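Local atomic coordinates of DNA polymerase (Pyrobaculum calidifontis, PDB entry 5MDN), a protein that probably catalyses template-directed DNA synthesis as a family B DNA polymerase, adding deoxyribonucleotides to a growing strand and releasing diphosphate. Residues A[29-34]-A[145-150]; A[127-132]-A[153-158]; A[592-597]-A[606-611]; A[639-644]-A[652-657]; A[678-683]-A[711-716]. One frame throughout, in Å; residues are numbered along the deposited sequence.

Contact 1. Residues A[29-34]-A[145-150]; sequences RRVVLV and PLYEVV
Strands 30-35 and 144-155 run parallel in the middle of a five-stranded mixed sheet near the N-terminus, and four backbone hydrogen bonds fix their register. Val32 N donates to Pro145 O and Tyr147 N to Val32 O, both at 3.0 Å; Val34 N then binds Tyr147 O, and Val149 N binds Val34 O almost straight (176° at the hydrogen). The packed part lies beside this ladder. With CG anti to the backbone N (chi1 -178°), Leu146 lays CD1 against the valines of its own face, 3.8 Å from Val32 CG1 and 3.7 Å from Val34 CB. On the other face Leu33 fits between two neighbours: its CB approaches Val149 CG1 to 3.6 Å, and its CD1 meets Tyr147 CB at 3.9 Å. The contact loosens toward Arg29, an exposed residue whose extended chain brings its guanidinium to the hydroxyl edge of the Tyr147 ring, the two planes 75° apart. No well-formed hydrogen bond joins them; Arg29 NE is engaged instead by Asp25 in a salt bridge. An alanine at Tyr147 would probably lose the ring's contact with Val31 CG1 and its cover of the Arg29 guanidinium. Next to the exposed arginine, buried Val31 puts CG1 4.0 Å above the guanidinium plane of Arg29, over its centre.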
# COMPACT_ATOMS: atom_id res chain seq x y z
N ARG A 29 5.72 -29.55 5.41
CA ARG A 29 5.06 -29.94 4.18
C ARG A 29 3.74 -29.20 4.05
O ARG A 29 3.07 -28.91 5.04
CB ARG A 29 4.81 -31.46 4.12
CG ARG A 29 4.18 -31.99 5.39
CD ARG A 29 3.72 -33.43 5.27
NE ARG A 29 2.67 -33.71 6.25
CZ ARG A 29 1.63 -34.51 6.03
NH1 ARG A 29 1.50 -35.12 4.86
NH2 ARG A 29 0.73 -34.70 6.98
N ARG A 30 3.37 -28.90 2.81
CA ARG A 30 2.23 -28.03 2.54
C ARG A 30 0.94 -28.84 2.63
O ARG A 30 0.78 -29.84 1.92
CB ARG A 30 2.36 -27.38 1.17
CG ARG A 30 3.33 -26.20 1.10
CD ARG A 30 4.79 -26.65 1.16
NE ARG A 30 5.72 -25.53 1.16
CZ ARG A 30 6.54 -25.24 2.17
NH1 ARG A 30 6.54 -25.99 3.26
NH2 ARG A 30 7.35 -24.19 2.09
N VAL A 31 0.03 -28.42 3.50
CA VAL A 31 -1.23 -29.12 3.75
C VAL A 31 -2.37 -28.11 3.70
O VAL A 31 -2.16 -26.91 3.56
CB VAL A 31 -1.23 -29.86 5.11
CG1 VAL A 31 -0.06 -30.83 5.19
CG2 VAL A 31 -1.18 -28.86 6.26
N VAL A 32 -3.59 -28.63 3.80
CA VAL A 32 -4.79 -27.80 3.78
C VAL A 32 -5.72 -28.27 4.89
O VAL A 32 -6.00 -29.47 5.02
CB VAL A 32 -5.50 -27.85 2.41
CG1 VAL A 32 -5.67 -29.29 1.93
CG2 VAL A 32 -6.84 -27.13 2.47
N LEU A 33 -6.19 -27.33 5.71
CA LEU A 33 -7.11 -27.60 6.80
C LEU A 33 -8.51 -27.14 6.40
O LEU A 33 -8.67 -26.09 5.78
CB LEU A 33 -6.67 -26.91 8.09
CG LEU A 33 -5.73 -27.69 9.02
CD1 LEU A 33 -4.45 -28.11 8.32
CD2 LEU A 33 -5.42 -26.87 10.26
N VAL A 34 -9.51 -27.93 6.76
CA VAL A 34 -10.88 -27.70 6.31
C VAL A 34 -11.84 -27.71 7.49
O VAL A 34 -11.64 -28.42 8.48
CB VAL A 34 -11.28 -28.75 5.24
CG1 VAL A 34 -11.75 -30.05 5.88
CG2 VAL A 34 -12.31 -28.18 4.32
N PRO A 145 -2.32 -32.95 1.28
CA PRO A 145 -2.98 -33.65 2.38
C PRO A 145 -4.07 -32.78 3.00
O PRO A 145 -3.83 -31.62 3.35
CB PRO A 145 -1.84 -33.92 3.38
CG PRO A 145 -0.59 -33.82 2.57
CD PRO A 145 -0.87 -32.82 1.49
N LEU A 146 -5.26 -33.35 3.14
CA LEU A 146 -6.39 -32.65 3.73
C LEU A 146 -6.56 -33.05 5.19
O LEU A 146 -6.26 -34.18 5.59
CB LEU A 146 -7.68 -32.96 2.96
CG LEU A 146 -8.98 -32.29 3.40
CD1 LEU A 146 -8.88 -30.78 3.28
CD2 LEU A 146 -10.16 -32.82 2.60
N TYR A 147 -7.04 -32.10 5.99
CA TYR A 147 -7.24 -32.29 7.42
C TYR A 147 -8.56 -31.66 7.83
O TYR A 147 -8.83 -30.51 7.49
CB TYR A 147 -6.10 -31.66 8.24
CG TYR A 147 -4.81 -32.44 8.28
CD1 TYR A 147 -3.95 -32.45 7.19
CD2 TYR A 147 -4.44 -33.15 9.41
CE1 TYR A 147 -2.76 -33.15 7.22
CE2 TYR A 147 -3.25 -33.86 9.45
CZ TYR A 147 -2.42 -33.86 8.35
OH TYR A 147 -1.23 -34.56 8.39
N GLU A 148 -9.38 -32.42 8.55
CA GLU A 148 -10.60 -31.88 9.14
C GLU A 148 -10.24 -31.28 10.50
O GLU A 148 -9.74 -31.98 11.38
CB GLU A 148 -11.67 -32.95 9.33
CG GLU A 148 -12.52 -33.25 8.11
CD GLU A 148 -13.64 -34.22 8.43
OE1 GLU A 148 -13.51 -34.98 9.42
OE2 GLU A 148 -14.66 -34.22 7.71
N VAL A 149 -10.50 -29.99 10.66
CA VAL A 149 -10.17 -29.32 11.92
C VAL A 149 -11.20 -29.70 12.97
O VAL A 149 -12.41 -29.73 12.69
CB VAL A 149 -10.08 -27.79 11.73
CG1 VAL A 149 -9.18 -27.46 10.55
CG2 VAL A 149 -11.44 -27.16 11.56
N VAL A 150 -10.73 -30.07 14.15
CA VAL A 150 -11.62 -30.30 15.28
C VAL A 150 -11.78 -29.04 16.11
O VAL A 150 -12.91 -28.61 16.39
CB VAL A 150 -11.10 -31.48 16.13
CG1 VAL A 150 -12.08 -31.80 17.24
CG2 VAL A 150 -10.85 -32.70 15.25

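Contact 2. Residues A[127-132]-A[153-158]; sequences PCAWNV and AGVEEG
Residues 127-132 and 153-158 meet as the open end of a beta hairpin, their directions 136° apart, with Asn131 and Val155 forming an antiparallel non-hydrogen-bonded pair whose CA atoms are 4.3 Å apart. Hydrogen bonds flank this pair: Glu156 N reaches Trp130 O at 2.9 Å, and Val132 N reaches Gly154 O at 3.0 Å. Ala153 N closes the series on Val132 O at 2.8 Å, approaching from above the carbonyl plane.

Among the side chains, Trp130 buries the most surface. Its chi1 of -67° sets CG beside the backbone N, and the side chain runs alongside Glu156, pointing the same way, with Glu156 CG 3.4 Å from Trp130 CB. Ring and carboxylate planes stand 56° apart, so the two groups lie alongside each other without stacking. Gly158 O lies in the indole plane at its edge, 3.7 Å from Trp130 CD1, and a beta carbon on Gly158 would crowd that same atom. Val132 CB touches Ala153 CB at 3.7 Å on the more open side.

Beyond the hairpin, Trp130 NE1 bonds to Phe159 O, while its ring receives Arg2 in a cation-pi contact and meets the ring of Trp4. Helix 326-356 packs on Pro127, Cys128 and Ala129, the residues leading into strand 131-141, which is an outermost strand of the five-stranded sheet; strand 144-155 lies next inward.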
# COMPACT_ATOMS: atom_id res chain seq x y z
N PRO A 127 -2.95 -15.44 10.32
CA PRO A 127 -2.09 -15.81 9.19
C PRO A 127 -0.64 -15.47 9.46
O PRO A 127 -0.32 -14.56 10.22
CB PRO A 127 -2.66 -14.97 8.03
CG PRO A 127 -3.29 -13.80 8.69
CD PRO A 127 -3.78 -14.26 10.04
N CYS A 128 0.25 -16.22 8.80
CA CYS A 128 1.69 -16.03 8.95
C CYS A 128 2.11 -16.10 10.41
O CYS A 128 2.90 -15.29 10.90
CB CYS A 128 2.14 -14.71 8.31
SG CYS A 128 1.82 -14.58 6.54
N ALA A 129 1.57 -17.10 11.11
CA ALA A 129 1.93 -17.36 12.50
C ALA A 129 1.56 -18.80 12.81
O ALA A 129 0.53 -19.29 12.35
CB ALA A 129 1.22 -16.40 13.46
N TRP A 130 2.40 -19.47 13.60
CA TRP A 130 2.15 -20.86 13.94
C TRP A 130 0.92 -20.97 14.84
O TRP A 130 0.92 -20.46 15.96
CB TRP A 130 3.37 -21.46 14.63
CG TRP A 130 4.58 -21.60 13.76
CD1 TRP A 130 5.68 -20.80 13.75
CD2 TRP A 130 4.82 -22.62 12.79
NE1 TRP A 130 6.58 -21.25 12.82
CE2 TRP A 130 6.08 -22.37 12.22
CE3 TRP A 130 4.08 -23.73 12.34
CZ2 TRP A 130 6.62 -23.18 11.23
CZ3 TRP A 130 4.62 -24.53 11.36
CH2 TRP A 130 5.88 -24.25 10.81
N ASN A 131 -0.11 -21.64 14.34
CA ASN A 131 -1.31 -21.93 15.11
C ASN A 131 -1.27 -23.36 15.62
O ASN A 131 -0.58 -24.22 15.07
CB ASN A 131 -2.57 -21.71 14.27
CG ASN A 131 -2.80 -20.25 13.92
OD1 ASN A 131 -3.71 -19.61 14.45
ND2 ASN A 131 -1.97 -19.71 13.03
N VAL A 132 -2.03 -23.62 16.68
CA VAL A 132 -2.16 -24.95 17.26
C VAL A 132 -3.54 -25.48 16.93
O VAL A 132 -4.55 -24.81 17.17
CB VAL A 132 -1.93 -24.92 18.79
CG1 VAL A 132 -1.95 -26.33 19.35
CG2 VAL A 132 -0.61 -24.24 19.11
N ALA A 153 -6.72 -24.02 18.76
CA ALA A 153 -6.20 -23.45 19.99
C ALA A 153 -5.68 -22.04 19.72
O ALA A 153 -6.25 -21.32 18.90
CB ALA A 153 -5.10 -24.33 20.58
N GLY A 154 -4.62 -21.65 20.41
CA GLY A 154 -4.01 -20.35 20.22
C GLY A 154 -2.90 -20.37 19.18
O GLY A 154 -2.91 -21.18 18.25
N VAL A 155 -1.95 -19.46 19.35
CA VAL A 155 -0.77 -19.37 18.50
C VAL A 155 0.46 -19.54 19.38
O VAL A 155 0.46 -19.16 20.56
CB VAL A 155 -0.75 -18.03 17.72
CG1 VAL A 155 -1.70 -17.03 18.36
CG2 VAL A 155 0.66 -17.44 17.63
N GLU A 156 1.52 -20.12 18.81
CA GLU A 156 2.78 -20.27 19.52
C GLU A 156 3.81 -19.31 18.93
O GLU A 156 3.84 -19.08 17.72
CB GLU A 156 3.33 -21.70 19.40
CG GLU A 156 3.67 -22.10 17.98
CD GLU A 156 4.25 -23.50 17.85
OE1 GLU A 156 3.99 -24.35 18.71
OE2 GLU A 156 5.00 -23.73 16.86
N GLU A 157 4.61 -18.71 19.81
CA GLU A 157 5.72 -17.91 19.33
C GLU A 157 6.70 -18.80 18.57
O GLU A 157 7.09 -19.86 19.06
CB GLU A 157 6.42 -17.21 20.50
CG GLU A 157 5.60 -16.08 21.13
CD GLU A 157 5.41 -14.90 20.19
OE1 GLU A 157 4.50 -14.96 19.32
OE2 GLU A 157 6.17 -13.92 20.30
N GLY A 158 7.08 -18.37 17.38
CA GLY A 158 7.94 -19.19 16.54
C GLY A 158 8.26 -18.52 15.22
O GLY A 158 7.46 -17.75 14.69

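Contact 3. Residues A[592-597]-A[606-611]; sequences DYERVL and AGLLRD
Asp592 holds CG anti to its backbone N (chi1 -179°) and Arg610 bends at chi2 (-73°), which brings carboxylate and guanidinium together as a salt bridge. Arg610 NE lies 3.3 Å from Asp592 OD2 and shares weak hydrogen bonds between both carboxylate oxygens. The planes are 67° apart, so the pair is not the coplanar two-pronged kind. One guanidinium face rests on Glu594, whose CA is 3.9 Å above the plane.

The chain turns a corner at Glu594, between strand 588-593 of one sheet and strand 595-598 of the next. Glu594 N binds Leu608 O there at 2.6 Å; Leu608 N then takes Arg595 O at 2.9 Å. At the far end Leu597 N donates to Ala606 O, and Ala606 N returns a bond of 3.1 Å to Leu597 O, continuing the antiparallel hairpin. Tyr593 CE1 packs against Leu609 CD2 at 3.6 Å and passes so near Gly607 that a beta carbon there would clash with it.

Arg610 also salt-bridges Asp415, and Tyr593 OH bonds to Asp615. The charge of Arg610 is thus divided between two aspartates, which would probably favour their ionised form, while the corner at Glu594 is held by the backbone bond from its N to Leu608 O.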
# COMPACT_ATOMS: atom_id res chain seq x y z
N ASP A 592 18.55 11.91 8.79
CA ASP A 592 19.69 12.80 8.98
C ASP A 592 20.06 13.35 7.61
O ASP A 592 20.74 12.69 6.83
CB ASP A 592 20.87 12.06 9.62
CG ASP A 592 22.07 12.95 9.85
OD1 ASP A 592 21.94 14.19 9.71
OD2 ASP A 592 23.16 12.42 10.18
N TYR A 593 19.61 14.57 7.33
CA TYR A 593 19.83 15.20 6.04
C TYR A 593 21.09 16.06 6.07
O TYR A 593 21.30 16.83 7.02
CB TYR A 593 18.63 16.06 5.64
CG TYR A 593 17.38 15.28 5.30
CD1 TYR A 593 17.37 14.36 4.26
CD2 TYR A 593 16.21 15.49 6.01
CE1 TYR A 593 16.22 13.65 3.95
CE2 TYR A 593 15.06 14.79 5.71
CZ TYR A 593 15.07 13.87 4.67
OH TYR A 593 13.92 13.17 4.37
N GLU A 594 21.92 15.93 5.04
CA GLU A 594 23.04 16.85 4.87
C GLU A 594 22.56 18.24 4.49
O GLU A 594 23.11 19.24 4.95
CB GLU A 594 24.01 16.30 3.81
CG GLU A 594 25.29 17.10 3.66
CD GLU A 594 26.26 16.44 2.70
OE1 GLU A 594 26.01 15.29 2.29
OE2 GLU A 594 27.28 17.08 2.36
N ARG A 595 21.52 18.32 3.66
CA ARG A 595 20.93 19.59 3.26
C ARG A 595 19.47 19.36 2.91
O ARG A 595 19.08 18.28 2.47
CB ARG A 595 21.71 20.22 2.09
CG ARG A 595 21.81 21.73 2.16
CD ARG A 595 23.02 22.29 1.41
NE ARG A 595 24.28 21.85 1.99
CZ ARG A 595 25.11 20.97 1.43
NH1 ARG A 595 24.81 20.42 0.26
NH2 ARG A 595 26.24 20.64 2.04
N VAL A 596 18.66 20.40 3.09
CA VAL A 596 17.22 20.35 2.89
C VAL A 596 16.78 21.61 2.17
O VAL A 596 17.29 22.70 2.44
CB VAL A 596 16.44 20.19 4.22
CG1 VAL A 596 14.94 20.26 3.99
CG2 VAL A 596 16.80 18.89 4.90
N LEU A 597 15.83 21.46 1.24
CA LEU A 597 15.30 22.58 0.47
C LEU A 597 13.78 22.61 0.61
O LEU A 597 13.09 21.73 0.09
CB LEU A 597 15.70 22.45 -1.00
CG LEU A 597 14.97 23.36 -1.99
CD1 LEU A 597 15.27 24.82 -1.72
CD2 LEU A 597 15.36 22.97 -3.40
N ALA A 606 12.80 18.70 -0.53
CA ALA A 606 13.74 17.67 -0.93
C ALA A 606 14.87 17.62 0.08
O ALA A 606 15.23 18.64 0.69
CB ALA A 606 14.29 17.94 -2.34
N GLY A 607 15.45 16.44 0.25
CA GLY A 607 16.48 16.26 1.25
C GLY A 607 17.60 15.34 0.81
O GLY A 607 17.35 14.33 0.14
N LEU A 608 18.83 15.68 1.18
CA LEU A 608 20.02 14.93 0.78
C LEU A 608 20.52 14.14 1.98
O LEU A 608 20.96 14.73 2.97
CB LEU A 608 21.10 15.88 0.25
CG LEU A 608 22.46 15.28 -0.09
CD1 LEU A 608 22.34 14.22 -1.17
CD2 LEU A 608 23.43 16.37 -0.52
N LEU A 609 20.44 12.82 1.89
CA LEU A 609 20.89 11.96 2.97
C LEU A 609 22.42 11.82 2.94
O LEU A 609 23.08 12.13 1.95
CB LEU A 609 20.24 10.58 2.86
CG LEU A 609 18.72 10.52 3.00
CD1 LEU A 609 18.19 9.17 2.55
CD2 LEU A 609 18.31 10.81 4.43
N ARG A 610 22.96 11.37 4.08
CA ARG A 610 24.41 11.25 4.21
C ARG A 610 25.00 10.28 3.19
O ARG A 610 26.14 10.47 2.74
CB ARG A 610 24.77 10.82 5.63
CG ARG A 610 24.35 11.79 6.71
CD ARG A 610 25.21 13.04 6.71
NE ARG A 610 24.78 14.01 7.73
CZ ARG A 610 25.25 15.24 7.83
NH1 ARG A 610 26.18 15.68 6.98
NH2 ARG A 610 24.81 16.05 8.79
N ASP A 611 24.26 9.24 2.82
CA ASP A 611 24.73 8.28 1.83
C ASP A 611 24.60 8.78 0.40
O ASP A 611 25.00 8.07 -0.53
CB ASP A 611 23.99 6.95 1.99
CG ASP A 611 22.50 7.06 1.73
OD1 ASP A 611 21.99 8.20 1.62
OD2 ASP A 611 21.84 6.01 1.64

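Contact 4. Residues A[639-644]-A[652-657]; sequences ELILKS and ERVVKY
The guanidinium of Arg653 lies with one face toward Leu640 O and Ser644 CB, and Lys643 CB stands at its edge, 4.0 Å from Arg653 NH2. Bends at chi2 and chi3 (-95° and -76°) carry the arginine across the C-terminal end of helix 628-643. The ring of Tyr657 is met obliquely by Leu640 CD1, whose closest approach is to Tyr657 CB at 3.6 Å.

Leu640 is the central side chain, its two branches dividing the work. CD1 goes to Tyr657, while CD2 touches Arg653 NE at 3.6 Å. Ile641 adds the second apolar contact, its CG1 meeting Val654 CG2 at 3.6 Å. No hydrogen bond crosses between the segments; polar groups are served locally, Lys643 NZ by Glu639 OE2 at 2.7 Å through the anti lone pair, Ser644 OG by Ile641 O at 2.9 Å, and Arg653 NH1 by a salt bridge to Glu649. An alanine at Arg653 would probably uncover Leu640 CD2 and Ser644 and leave Glu649 without this ion pair.

Helices 628-643 and 647-666 form an antiparallel helical hairpin; within the segments described, their axes run 158° apart and come as near as 9.3 Å. Ile641 and Val654 turn to the C-terminal region, touching Ile758 and Leu762 respectively, and elsewhere on helix 628-643, Glu639 and Leu642 rest on Ile614 of strand 614-617.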
# COMPACT_ATOMS: atom_id res chain seq x y z
N GLU A 639 19.10 18.25 -7.37
CA GLU A 639 20.37 17.68 -6.93
C GLU A 639 21.50 18.71 -6.97
O GLU A 639 22.42 18.64 -6.15
CB GLU A 639 20.72 16.48 -7.80
CG GLU A 639 21.87 15.64 -7.27
CD GLU A 639 21.87 14.23 -7.82
OE1 GLU A 639 20.93 13.88 -8.56
OE2 GLU A 639 22.81 13.46 -7.50
N LEU A 640 21.44 19.68 -7.89
CA LEU A 640 22.45 20.73 -7.90
C LEU A 640 22.29 21.67 -6.71
O LEU A 640 23.28 22.07 -6.09
CB LEU A 640 22.38 21.52 -9.21
CG LEU A 640 22.95 20.88 -10.47
CD1 LEU A 640 22.50 21.64 -11.70
CD2 LEU A 640 24.47 20.81 -10.40
N ILE A 641 21.04 22.02 -6.38
CA ILE A 641 20.80 22.91 -5.25
C ILE A 641 21.16 22.24 -3.93
O ILE A 641 21.76 22.85 -3.05
CB ILE A 641 19.33 23.39 -5.26
CG1 ILE A 641 19.07 24.26 -6.49
CG2 ILE A 641 19.00 24.15 -3.99
CD1 ILE A 641 17.62 24.41 -6.84
N LEU A 642 20.83 20.95 -3.79
CA LEU A 642 21.08 20.25 -2.54
C LEU A 642 22.57 19.99 -2.31
O LEU A 642 22.99 19.84 -1.16
CB LEU A 642 20.32 18.92 -2.50
CG LEU A 642 18.80 19.01 -2.31
CD1 LEU A 642 18.17 17.64 -2.49
CD2 LEU A 642 18.47 19.59 -0.95
N LYS A 643 23.37 19.93 -3.37
CA LYS A 643 24.80 19.69 -3.25
C LYS A 643 25.62 20.96 -3.24
O LYS A 643 26.84 20.89 -3.07
CB LYS A 643 25.27 18.76 -4.37
CG LYS A 643 24.73 17.35 -4.28
CD LYS A 643 25.35 16.43 -5.32
CE LYS A 643 24.74 15.04 -5.23
NZ LYS A 643 25.12 14.19 -6.39
N SER A 644 24.99 22.12 -3.43
CA SER A 644 25.69 23.40 -3.36
C SER A 644 25.67 23.94 -1.94
O SER A 644 24.63 23.95 -1.28
CB SER A 644 25.05 24.41 -4.32
OG SER A 644 23.75 24.78 -3.87
N GLU A 652 24.03 29.95 -9.86
CA GLU A 652 25.03 29.83 -10.90
C GLU A 652 25.18 28.38 -11.36
O GLU A 652 25.45 28.13 -12.54
CB GLU A 652 26.35 30.42 -10.41
CG GLU A 652 27.48 30.42 -11.43
CD GLU A 652 28.72 31.12 -10.91
OE1 GLU A 652 28.80 31.36 -9.68
OE2 GLU A 652 29.59 31.47 -11.73
N ARG A 653 25.01 27.42 -10.45
CA ARG A 653 24.97 26.02 -10.86
C ARG A 653 23.71 25.73 -11.66
O ARG A 653 23.77 25.09 -12.72
CB ARG A 653 25.04 25.12 -9.62
CG ARG A 653 26.37 25.18 -8.89
CD ARG A 653 27.32 24.08 -9.33
NE ARG A 653 26.94 22.78 -8.77
CZ ARG A 653 27.24 22.39 -7.53
NH1 ARG A 653 27.92 23.19 -6.73
NH2 ARG A 653 26.85 21.20 -7.10
N VAL A 654 22.55 26.17 -11.16
CA VAL A 654 21.28 25.88 -11.83
C VAL A 654 21.20 26.57 -13.18
O VAL A 654 20.86 25.95 -14.19
CB VAL A 654 20.10 26.27 -10.92
CG1 VAL A 654 18.81 26.34 -11.73
CG2 VAL A 654 19.95 25.27 -9.79
N VAL A 655 21.52 27.87 -13.22
CA VAL A 655 21.34 28.62 -14.46
C VAL A 655 22.31 28.15 -15.54
O VAL A 655 21.98 28.16 -16.73
CB VAL A 655 21.50 30.13 -14.21
CG1 VAL A 655 21.15 30.93 -15.46
CG2 VAL A 655 20.63 30.57 -13.04
N LYS A 656 23.51 27.70 -15.14
CA LYS A 656 24.43 27.14 -16.12
C LYS A 656 23.89 25.83 -16.69
O LYS A 656 24.00 25.58 -17.89
CB LYS A 656 25.81 26.96 -15.51
CG LYS A 656 26.85 26.45 -16.49
CD LYS A 656 28.24 26.40 -15.86
CE LYS A 656 29.30 26.14 -16.92
NZ LYS A 656 29.35 24.71 -17.34
N TYR A 657 23.32 24.98 -15.83
CA TYR A 657 22.75 23.72 -16.29
C TYR A 657 21.53 23.97 -17.18
O TYR A 657 21.39 23.35 -18.24
CB TYR A 657 22.37 22.84 -15.10
CG TYR A 657 21.59 21.61 -15.48
CD1 TYR A 657 22.21 20.53 -16.10
CD2 TYR A 657 20.23 21.52 -15.22
CE1 TYR A 657 21.49 19.40 -16.44
CE2 TYR A 657 19.50 20.40 -15.56
CZ TYR A 657 20.14 19.34 -16.17
OH TYR A 657 19.42 18.22 -16.52

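Contact 5. Residues A[678-683]-A[711-716]; sequences WKTLDK and GTTVGY
Backbone hydrogen bonds give this pair of irregular loops its alignment. The best is Val714 N to Lys679 O, 3.2 Å long and nearly along the C=O axis. Two weak ones follow at 3.4 Å, Thr712 N to Thr680 O and Gly711 N to Leu681 O. The segments run roughly antiparallel, 151° apart, without forming regular strands. Lys679 O also receives a CA-H...O contact from Thr713 CA at 3.3 Å, so one carbonyl takes two neighbouring donors.

Van der Waals contacts fill in between the bonds. Leu681, with CG beside its backbone N, lays CB and CD1 along Thr712 O, the nearer being Leu681 CB at 3.3 Å. The side chains of Thr680 and Thr713 cross obliquely, Thr713 CG2 meeting Thr680 OG1 at 3.4 Å. At the far end Trp678 CE3 approaches Gly715 CA to 3.6 Å; a beta carbon on Gly715 would clash with the ring, and its phi of 73° also suits a residue without one. The same indole meets His314 edge-to-face.

Thr713 N bonds to Ser178 OG, tying the loop to the exonuclease-family region. With one sound bond, two weak ones and no salt bridge between the segments, the pairing rests on backbone fit rather than on charge.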
# COMPACT_ATOMS: atom_id res chain seq x y z
N TRP A 678 3.43 12.06 -22.39
CA TRP A 678 2.43 11.02 -22.22
C TRP A 678 1.12 11.56 -21.66
O TRP A 678 1.10 12.50 -20.86
CB TRP A 678 2.90 9.91 -21.27
CG TRP A 678 4.18 9.21 -21.62
CD1 TRP A 678 5.34 9.25 -20.92
CD2 TRP A 678 4.43 8.39 -22.77
NE1 TRP A 678 6.30 8.49 -21.54
CE2 TRP A 678 5.77 7.96 -22.68
CE3 TRP A 678 3.66 7.98 -23.86
CZ2 TRP A 678 6.35 7.13 -23.64
CZ3 TRP A 678 4.24 7.16 -24.81
CH2 TRP A 678 5.57 6.75 -24.69
N LYS A 679 0.02 10.96 -22.10
CA LYS A 679 -1.28 11.11 -21.45
C LYS A 679 -2.05 9.82 -21.70
O LYS A 679 -2.02 9.28 -22.81
CB LYS A 679 -2.05 12.33 -21.96
CG LYS A 679 -3.15 12.77 -21.00
CD LYS A 679 -2.58 13.13 -19.64
CE LYS A 679 -3.66 13.21 -18.57
NZ LYS A 679 -4.23 11.88 -18.24
N THR A 680 -2.76 9.35 -20.67
CA THR A 680 -3.22 7.97 -20.66
C THR A 680 -4.64 7.76 -21.20
O THR A 680 -4.99 6.60 -21.47
CB THR A 680 -3.14 7.40 -19.23
OG1 THR A 680 -3.21 5.97 -19.28
CG2 THR A 680 -4.28 7.94 -18.37
N LEU A 681 -5.44 8.81 -21.36
CA LEU A 681 -6.81 8.68 -21.86
C LEU A 681 -7.64 7.73 -21.01
O LEU A 681 -7.77 6.55 -21.34
CB LEU A 681 -6.80 8.19 -23.32
CG LEU A 681 -6.59 9.19 -24.46
CD1 LEU A 681 -6.64 8.46 -25.79
CD2 LEU A 681 -7.67 10.26 -24.41
N ASP A 682 -8.21 8.22 -19.91
CA ASP A 682 -8.93 7.32 -19.00
C ASP A 682 -10.35 7.04 -19.48
O ASP A 682 -10.85 5.93 -19.32
CB ASP A 682 -8.94 7.90 -17.59
CG ASP A 682 -9.61 9.26 -17.52
OD1 ASP A 682 -9.21 10.17 -18.28
OD2 ASP A 682 -10.54 9.42 -16.70
N LYS A 683 -11.01 8.04 -20.07
CA LYS A 683 -12.41 7.91 -20.46
C LYS A 683 -12.62 8.09 -21.96
O LYS A 683 -11.70 7.84 -22.76
CB LYS A 683 -13.28 8.90 -19.68
CG LYS A 683 -14.65 8.32 -19.30
CD LYS A 683 -14.94 8.42 -17.81
CE LYS A 683 -15.87 9.59 -17.52
NZ LYS A 683 -17.25 9.34 -18.04
N GLY A 711 -8.34 3.32 -22.36
CA GLY A 711 -7.08 2.77 -21.92
C GLY A 711 -6.04 2.71 -23.02
O GLY A 711 -5.68 1.62 -23.48
N THR A 712 -5.54 3.87 -23.44
CA THR A 712 -4.54 3.93 -24.51
C THR A 712 -3.75 5.22 -24.34
O THR A 712 -4.32 6.31 -24.40
CB THR A 712 -5.21 3.88 -25.89
OG1 THR A 712 -6.59 4.23 -25.78
CG2 THR A 712 -5.08 2.50 -26.50
N THR A 713 -2.44 5.08 -24.13
CA THR A 713 -1.56 6.22 -23.96
C THR A 713 -1.10 6.69 -25.34
O THR A 713 -0.78 5.87 -26.21
CB THR A 713 -0.35 5.86 -23.09
OG1 THR A 713 0.34 4.75 -23.67
CG2 THR A 713 -0.81 5.47 -21.69
N VAL A 714 -1.07 8.01 -25.54
CA VAL A 714 -0.88 8.56 -26.88
C VAL A 714 0.59 8.84 -27.17
O VAL A 714 1.15 8.27 -28.12
CB VAL A 714 -1.78 9.80 -27.08
CG1 VAL A 714 -1.49 10.91 -26.06
CG2 VAL A 714 -1.64 10.33 -28.51
N GLY A 715 1.23 9.70 -26.38
CA GLY A 715 2.62 10.04 -26.62
C GLY A 715 2.80 10.94 -27.83
O GLY A 715 2.82 10.45 -28.96
N TYR A 716 2.93 12.24 -27.61
CA TYR A 716 3.00 13.20 -28.70
C TYR A 716 4.21 14.11 -28.55
O TYR A 716 4.73 14.33 -27.46
CB TYR A 716 1.71 14.03 -28.80
CG TYR A 716 1.42 14.89 -27.59
CD1 TYR A 716 1.95 16.17 -27.47
CD2 TYR A 716 0.58 14.43 -26.58
CE1 TYR A 716 1.67 16.96 -26.37
CE2 TYR A 716 0.30 15.21 -25.47
CZ TYR A 716 0.85 16.47 -25.37
OH TYR A 716 0.57 17.26 -24.28

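In the fold
The five contacts fall into two close pairs and one outlier. Contacts 1 and 2, centres 15 Å apart, share strand 144-155: contact 1 joins it to strand 30-35 and contact 2 to strand 131-141, on its two sides in one sheet. Contacts 3 and 4 are also 15 Å apart and touch, Arg595 NH1 probably hydrogen-bonding to Leu642 O, so beta hairpin and helical hairpin form one unit. Contact 5 stands apart, its nearest atoms about 17 Å from those of contact 4. Asp7 and Asp363 bind a magnesium ion; the Val32 side chain is about 9 Å from that of Asp7 and about 12 Å from a bound magnesium. The Thr713 side chain lies about 9 Å from a magnesium ion.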